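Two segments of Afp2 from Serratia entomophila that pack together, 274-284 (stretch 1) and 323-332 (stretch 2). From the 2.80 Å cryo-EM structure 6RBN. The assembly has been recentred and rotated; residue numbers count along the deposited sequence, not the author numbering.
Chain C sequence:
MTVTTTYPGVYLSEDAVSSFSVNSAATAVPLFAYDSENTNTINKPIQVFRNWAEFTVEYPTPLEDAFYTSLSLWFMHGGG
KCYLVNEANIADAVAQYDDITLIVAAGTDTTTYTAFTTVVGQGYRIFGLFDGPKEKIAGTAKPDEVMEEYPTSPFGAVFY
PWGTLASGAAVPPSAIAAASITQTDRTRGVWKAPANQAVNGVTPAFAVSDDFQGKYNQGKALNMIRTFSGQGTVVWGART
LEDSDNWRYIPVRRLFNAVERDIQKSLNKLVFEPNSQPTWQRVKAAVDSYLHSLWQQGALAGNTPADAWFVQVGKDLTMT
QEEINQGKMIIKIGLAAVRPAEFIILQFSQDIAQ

Stretch 1 274-284: PNSQPTWQRVK
Stretch 2 (323-332) EINQGKMIIK

Stretch 1 enters through a short non-helical lead, kinked at N275, with P274 at phi/psi -65/132, N275 at -76/79 and S276 at -137/167, and then turns into a helix from Q277 to K284 that continues later in the chain. S276 occupies the N-cap position, but its side chain (chi1 p) makes no capping bond; its backbone O accepts from W280 N at 3.1 Å, the i to i+4 bond that opens the helix. The lead is tied to the first turn by T279 OG1, which donates to P274 O at 2.7 Å.

Stretch 2 begins as the end of a helix. A type I turn runs from I324 to G327, and G327, at phi/psi 93/10, is the first residue to leave helical angles. Two bonds back into the last turn, K328 N to E323 O at 3.1 Å and G327 N to I324 O at 3.0 Å, define a Schellman motif. At these angles a CB would be jammed against the carbonyl O of the preceding residue, which by itself calls for glycine. K328 to I330 then form a strand, with phi/psi of -91/141, -126/108 and -104/116. The axes of helix 277-284 and this strand approach to 10.5 Å, and their N-to-C directions differ by 44°. The backbones come nearest where the lead meets the turn, with N275 CA and G327 CA 6.8 Å apart. The contact buries 416 Å², both sides summed.

N275 makes the polar link. Its CA-to-CB bond points toward stretch 2, and with chi1 t (-164°) and chi2 near 0° its amide serves two partners at once. N275 ND2 donates to K328 O at 3.1 Å with an N-H...O angle of 159°, close enough to linear for a sound hydrogen bond. N275 OD1 accepts from W280 NE1 at 2.8 Å and 158°, so the indole N-H is satisfied within its own stretch and the amide is held between the helix and the start of the strand.

The apolar contact centres on M329, which has the largest area covered by the other stretch, 95 Å². Its CA-to-CB bond points sideways, but chi1 t, chi2 t and chi3 m carry the end of the side chain nearer to stretch 1. M329 CE lies at the edge of the indole, near the ring plane, 3.5 Å from W280 CD1, and also packs 3.8 Å from T279 CG2. M329 SD sits 3.7 Å from V283 CG2 and 4.9 Å from the centroid of the W280 five-membered ring, 70° off the ring normal, an oblique sulfur-aromatic approach.

Further along the indole, W280 (chi1 m, chi2 -19°) brings CZ2 to 3.6 Å from I324 CD1; I324 reaches it with chi1 and chi2 both m. One helical turn beyond T279, the CA-to-CB bond of V283 (chi1 t) points toward stretch 2, and V283 CG1 lies 3.7 Å from I331 CD1, whose side chain has chi1 -40° and chi2 -65°. These contacts are van der Waals packing between apolar groups, alongside the hydrogen bond from N275 ND2 to K328 O.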

ATOM      1  N   PRO C 274      48.246 -29.160 -18.845  1.00 68.18           N
ATOM      2  CA  PRO C 274      47.531 -28.919 -20.107  1.00 68.18           C
ATOM      3  C   PRO C 274      48.187 -27.822 -20.934  1.00 68.18           C
ATOM      4  O   PRO C 274      48.510 -26.749 -20.425  1.00 68.18           O
ATOM      5  CB  PRO C 274      46.125 -28.515 -19.648  1.00 68.18           C
ATOM      6  CG  PRO C 274      46.289 -28.077 -18.249  1.00 68.18           C
ATOM      7  CD  PRO C 274      47.357 -28.947 -17.689  1.00 68.18           C
ATOM      8  N   ASN C 275      48.386 -28.110 -22.220  1.00 70.07           N
ATOM      9  CA  ASN C 275      49.084 -27.206 -23.135  1.00 70.07           C
ATOM     10  C   ASN C 275      48.137 -26.073 -23.500  1.00 70.07           C
ATOM     11  O   ASN C 275      47.531 -26.037 -24.572  1.00 70.07           O
ATOM     12  CB  ASN C 275      49.554 -27.955 -24.373  1.00 70.07           C
ATOM     13  CG  ASN C 275      50.599 -27.192 -25.157  1.00 70.07           C
ATOM     14  OD1 ASN C 275      50.985 -26.085 -24.791  1.00 70.07           O
ATOM     15  ND2 ASN C 275      51.067 -27.787 -26.241  1.00 70.07           N
ATOM     16  N   SER C 276      48.014 -25.119 -22.584  1.00 66.16           N
ATOM     17  CA  SER C 276      47.086 -24.018 -22.747  1.00 66.16           C
ATOM     18  C   SER C 276      47.767 -22.727 -22.334  1.00 66.16           C
ATOM     19  O   SER C 276      48.835 -22.723 -21.722  1.00 66.16           O
ATOM     20  CB  SER C 276      45.808 -24.240 -21.934  1.00 66.16           C
ATOM     21  OG  SER C 276      46.087 -24.242 -20.547  1.00 66.16           O
ATOM     22  N   GLN C 277      47.125 -21.629 -22.678  1.00 62.44           N
ATOM     23  CA  GLN C 277      47.578 -20.272 -22.399  1.00 62.44           C
ATOM     24  C   GLN C 277      47.725 -19.926 -20.909  1.00 62.44           C
ATOM     25  O   GLN C 277      48.594 -19.106 -20.594  1.00 62.44           O
ATOM     26  CB  GLN C 277      46.631 -19.300 -23.112  1.00 62.44           C
ATOM     27  CG  GLN C 277      47.158 -17.898 -23.376  1.00 62.44           C
ATOM     28  CD  GLN C 277      46.966 -16.949 -22.226  1.00 62.44           C
ATOM     29  OE1 GLN C 277      47.890 -16.265 -21.811  1.00 62.44           O
ATOM     30  NE2 GLN C 277      45.755 -16.894 -21.709  1.00 62.44           N
ATOM     31  N   PRO C 278      46.941 -20.476 -19.961  1.00 61.17           N
ATOM     32  CA  PRO C 278      47.327 -20.288 -18.550  1.00 61.17           C
ATOM     33  C   PRO C 278      48.609 -20.992 -18.155  1.00 61.17           C
ATOM     34  O   PRO C 278      49.290 -20.526 -17.233  1.00 61.17           O
ATOM     35  CB  PRO C 278      46.128 -20.848 -17.778  1.00 61.17           C
ATOM     36  CG  PRO C 278      45.019 -20.666 -18.662  1.00 61.17           C
ATOM     37  CD  PRO C 278      45.531 -20.914 -20.029  1.00 61.17           C
ATOM     38  N   THR C 279      48.957 -22.100 -18.802  1.00 63.47           N
ATOM     39  CA  THR C 279      50.204 -22.777 -18.477  1.00 63.47           C
ATOM     40  C   THR C 279      51.403 -22.024 -19.033  1.00 63.47           C
ATOM     41  O   THR C 279      52.450 -21.963 -18.381  1.00 63.47           O
ATOM     42  CB  THR C 279      50.164 -24.213 -19.004  1.00 63.47           C
ATOM     43  OG1 THR C 279      49.000 -24.867 -18.486  1.00 63.47           O
ATOM     44  CG2 THR C 279      51.380 -25.002 -18.558  1.00 63.47           C
ATOM     45  N   TRP C 280      51.248 -21.404 -20.205  1.00 65.27           N
ATOM     46  CA  TRP C 280      52.334 -20.653 -20.826  1.00 65.27           C
ATOM     47  C   TRP C 280      52.669 -19.410 -20.021  1.00 65.27           C
ATOM     48  O   TRP C 280      53.827 -18.987 -19.985  1.00 65.27           O
ATOM     49  CB  TRP C 280      51.945 -20.242 -22.243  1.00 65.27           C
ATOM     50  CG  TRP C 280      51.550 -21.367 -23.136  1.00 65.27           C
ATOM     51  CD1 TRP C 280      51.820 -22.693 -22.969  1.00 65.27           C
ATOM     52  CD2 TRP C 280      50.720 -21.273 -24.291  1.00 65.27           C
ATOM     53  NE1 TRP C 280      51.243 -23.423 -23.972  1.00 65.27           N
ATOM     54  CE2 TRP C 280      50.552 -22.573 -24.792  1.00 65.27           C
ATOM     55  CE3 TRP C 280      50.112 -20.208 -24.959  1.00 65.27           C
ATOM     56  CZ2 TRP C 280      49.809 -22.837 -25.930  1.00 65.27           C
ATOM     57  CZ3 TRP C 280      49.373 -20.474 -26.085  1.00 65.27           C
ATOM     58  CH2 TRP C 280      49.230 -21.777 -26.562  1.00 65.27           C
ATOM     59  N   GLN C 281      51.664 -18.811 -19.381  1.00 62.34           N
ATOM     60  CA  GLN C 281      51.908 -17.704 -18.469  1.00 62.34           C
ATOM     61  C   GLN C 281      52.609 -18.169 -17.207  1.00 62.34           C
ATOM     62  O   GLN C 281      53.388 -17.415 -16.618  1.00 62.34           O
ATOM     63  CB  GLN C 281      50.593 -17.022 -18.107  1.00 62.34           C
ATOM     64  CG  GLN C 281      49.923 -16.342 -19.262  1.00 62.34           C
ATOM     65  CD  GLN C 281      50.774 -15.251 -19.850  1.00 62.34           C
ATOM     66  OE1 GLN C 281      51.247 -15.356 -20.977  1.00 62.34           O
ATOM     67  NE2 GLN C 281      50.997 -14.203 -19.076  1.00 62.34           N
ATOM     68  N   ARG C 282      52.344 -19.399 -16.776  1.00 63.93           N
ATOM     69  CA  ARG C 282      52.978 -19.904 -15.568  1.00 63.93           C
ATOM     70  C   ARG C 282      54.389 -20.396 -15.856  1.00 63.93           C
ATOM     71  O   ARG C 282      55.226 -20.449 -14.949  1.00 63.93           O
ATOM     72  CB  ARG C 282      52.100 -20.997 -14.955  1.00 63.93           C
ATOM     73  CG  ARG C 282      52.480 -21.399 -13.548  1.00 63.93           C
ATOM     74  CD  ARG C 282      51.476 -22.348 -12.942  1.00 63.93           C
ATOM     75  NE  ARG C 282      51.446 -23.631 -13.621  1.00 63.93           N
ATOM     76  CZ  ARG C 282      50.576 -24.592 -13.346  1.00 63.93           C
ATOM     77  NH1 ARG C 282      49.670 -24.416 -12.397  1.00 63.93           N
ATOM     78  NH2 ARG C 282      50.615 -25.732 -14.015  1.00 63.93           N
ATOM     79  N   VAL C 283      54.685 -20.720 -17.111  1.00 61.59           N
ATOM     80  CA  VAL C 283      56.048 -21.072 -17.487  1.00 61.59           C
ATOM     81  C   VAL C 283      56.925 -19.829 -17.566  1.00 61.59           C
ATOM     82  O   VAL C 283      58.005 -19.782 -16.971  1.00 61.59           O
ATOM     83  CB  VAL C 283      56.056 -21.858 -18.811  1.00 61.59           C
ATOM     84  CG1 VAL C 283      57.460 -21.999 -19.330  1.00 61.59           C
ATOM     85  CG2 VAL C 283      55.477 -23.231 -18.592  1.00 61.59           C
ATOM     86  N   LYS C 284      56.471 -18.794 -18.277  1.00 60.56           N
ATOM     87  CA  LYS C 284      57.327 -17.635 -18.496  1.00 60.56           C
ATOM     88  C   LYS C 284      57.461 -16.748 -17.267  1.00 60.56           C
ATOM     89  O   LYS C 284      58.313 -15.858 -17.265  1.00 60.56           O
ATOM     90  CB  LYS C 284      56.820 -16.783 -19.657  1.00 60.56           C
ATOM     91  CG  LYS C 284      55.618 -15.937 -19.339  1.00 60.56           C
ATOM     92  CD  LYS C 284      55.222 -15.115 -20.546  1.00 60.56           C
ATOM     93  CE  LYS C 284      56.269 -14.065 -20.855  1.00 60.56           C
ATOM     94  NZ  LYS C 284      56.369 -13.054 -19.780  1.00 60.56           N
ATOM     95  N   GLU C 323      51.955 -27.080 -33.981  1.00 83.38           N
ATOM     96  CA  GLU C 323      52.883 -27.482 -32.937  1.00 83.38           C
ATOM     97  C   GLU C 323      52.240 -27.575 -31.561  1.00 83.38           C
ATOM     98  O   GLU C 323      52.781 -28.266 -30.693  1.00 83.38           O
ATOM     99  CB  GLU C 323      54.059 -26.503 -32.899  1.00 83.38           C
ATOM    100  CG  GLU C 323      54.960 -26.614 -34.116  1.00 83.38           C
ATOM    101  CD  GLU C 323      55.989 -25.512 -34.182  1.00 83.38           C
ATOM    102  OE1 GLU C 323      55.869 -24.554 -33.399  1.00 83.38           O
ATOM    103  OE2 GLU C 323      56.917 -25.599 -35.014  1.00 83.38           O
ATOM    104  N   ILE C 324      51.108 -26.906 -31.335  1.00 79.85           N
ATOM    105  CA  ILE C 324      50.367 -27.092 -30.090  1.00 79.85           C
ATOM    106  C   ILE C 324      49.759 -28.488 -30.052  1.00 79.85           C
ATOM    107  O   ILE C 324      49.781 -29.171 -29.022  1.00 79.85           O
ATOM    108  CB  ILE C 324      49.283 -26.010 -29.936  1.00 79.85           C
ATOM    109  CG1 ILE C 324      49.891 -24.614 -29.997  1.00 79.85           C
ATOM    110  CG2 ILE C 324      48.528 -26.181 -28.636  1.00 79.85           C
ATOM    111  CD1 ILE C 324      50.917 -24.376 -28.969  1.00 79.85           C
ATOM    112  N   ASN C 325      49.235 -28.940 -31.189  1.00 81.75           N
ATOM    113  CA  ASN C 325      48.568 -30.230 -31.278  1.00 81.75           C
ATOM    114  C   ASN C 325      49.528 -31.404 -31.163  1.00 81.75           C
ATOM    115  O   ASN C 325      49.082 -32.522 -30.884  1.00 81.75           O
ATOM    116  CB  ASN C 325      47.798 -30.317 -32.594  1.00 81.75           C
ATOM    117  CG  ASN C 325      46.684 -29.300 -32.677  1.00 81.75           C
ATOM    118  OD1 ASN C 325      45.984 -29.046 -31.699  1.00 81.75           O
ATOM    119  ND2 ASN C 325      46.512 -28.709 -33.851  1.00 81.75           N
ATOM    120  N   GLN C 326      50.825 -31.181 -31.366  1.00 81.59           N
ATOM    121  CA  GLN C 326      51.828 -32.214 -31.162  1.00 81.59           C
ATOM    122  C   GLN C 326      52.275 -32.319 -29.713  1.00 81.59           C
ATOM    123  O   GLN C 326      53.042 -33.228 -29.384  1.00 81.59           O
ATOM    124  CB  GLN C 326      53.040 -31.936 -32.049  1.00 81.59           C
ATOM    125  CG  GLN C 326      52.739 -32.018 -33.526  1.00 81.59           C
ATOM    126  CD  GLN C 326      53.935 -31.678 -34.380  1.00 81.59           C
ATOM    127  OE1 GLN C 326      54.993 -31.318 -33.870  1.00 81.59           O
ATOM    128  NE2 GLN C 326      53.773 -31.783 -35.692  1.00 81.59           N
ATOM    129  N   GLY C 327      51.821 -31.418 -28.850  1.00 77.78           N
ATOM    130  CA  GLY C 327      52.228 -31.405 -27.463  1.00 77.78           C
ATOM    131  C   GLY C 327      53.406 -30.515 -27.155  1.00 77.78           C
ATOM    132  O   GLY C 327      53.926 -30.579 -26.036  1.00 77.78           O
ATOM    133  N   LYS C 328      53.837 -29.687 -28.098  1.00 75.33           N
ATOM    134  CA  LYS C 328      55.036 -28.882 -27.937  1.00 75.33           C
ATOM    135  C   LYS C 328      54.709 -27.529 -27.327  1.00 75.33           C
ATOM    136  O   LYS C 328      53.688 -26.915 -27.644  1.00 75.33           O
ATOM    137  CB  LYS C 328      55.736 -28.680 -29.279  1.00 75.33           C
ATOM    138  CG  LYS C 328      56.332 -29.935 -29.862  1.00 75.33           C
ATOM    139  CD  LYS C 328      57.002 -29.639 -31.183  1.00 75.33           C
ATOM    140  CE  LYS C 328      57.572 -30.897 -31.798  1.00 75.33           C
ATOM    141  NZ  LYS C 328      58.201 -30.625 -33.114  1.00 75.33           N
ATOM    142  N   MET C 329      55.592 -27.071 -26.446  1.00 72.77           N
ATOM    143  CA  MET C 329      55.516 -25.749 -25.838  1.00 72.77           C
ATOM    144  C   MET C 329      56.854 -25.079 -26.092  1.00 72.77           C
ATOM    145  O   MET C 329      57.862 -25.464 -25.496  1.00 72.77           O
ATOM    146  CB  MET C 329      55.237 -25.849 -24.341  1.00 72.77           C
ATOM    147  CG  MET C 329      55.024 -24.526 -23.653  1.00 72.77           C
ATOM    148  SD  MET C 329      54.904 -24.750 -21.877  1.00 72.77           S
ATOM    149  CE  MET C 329      53.353 -25.619 -21.746  1.00 72.77           C
ATOM    150  N   ILE C 330      56.878 -24.089 -26.973  1.00 67.87           N
ATOM    151  CA  ILE C 330      58.128 -23.477 -27.396  1.00 67.87           C
ATOM    152  C   ILE C 330      58.274 -22.132 -26.709  1.00 67.87           C
ATOM    153  O   ILE C 330      57.478 -21.213 -26.926  1.00 67.87           O
ATOM    154  CB  ILE C 330      58.204 -23.340 -28.918  1.00 67.87           C
ATOM    155  CG1 ILE C 330      58.235 -24.723 -29.553  1.00 67.87           C
ATOM    156  CG2 ILE C 330      59.436 -22.569 -29.307  1.00 67.87           C
ATOM    157  CD1 ILE C 330      58.157 -24.699 -31.035  1.00 67.87           C
ATOM    158  N   ILE C 331      59.291 -22.029 -25.871  1.00 65.97           N
ATOM    159  CA  ILE C 331      59.711 -20.770 -25.283  1.00 65.97           C
ATOM    160  C   ILE C 331      60.895 -20.290 -26.111  1.00 65.97           C
ATOM    161  O   ILE C 331      61.487 -21.059 -26.867  1.00 65.97           O
ATOM    162  CB  ILE C 331      60.100 -20.965 -23.801  1.00 65.97           C
ATOM    163  CG1 ILE C 331      59.146 -21.934 -23.104  1.00 65.97           C
ATOM    164  CG2 ILE C 331      60.043 -19.659 -23.021  1.00 65.97           C
ATOM    165  CD1 ILE C 331      57.720 -21.473 -22.990  1.00 65.97           C
ATOM    166  N   LYS C 332      61.238 -19.009 -26.011  1.00 64.48           N
ATOM    167  CA  LYS C 332      62.574 -18.593 -26.411  1.00 64.48           C
ATOM    168  C   LYS C 332      63.071 -17.504 -25.477  1.00 64.48           C
ATOM    169  O   LYS C 332      62.357 -16.543 -25.179  1.00 64.48           O
ATOM    170  CB  LYS C 332      62.648 -18.157 -27.881  1.00 64.48           C
ATOM    171  CG  LYS C 332      61.813 -17.003 -28.334  1.00 64.48           C
ATOM    172  CD  LYS C 332      62.141 -16.744 -29.788  1.00 64.48           C
ATOM    173  CE  LYS C 332      61.664 -17.888 -30.663  1.00 64.48           C
ATOM    174  NZ  LYS C 332      61.896 -17.628 -32.108  1.00 64.48           N
TER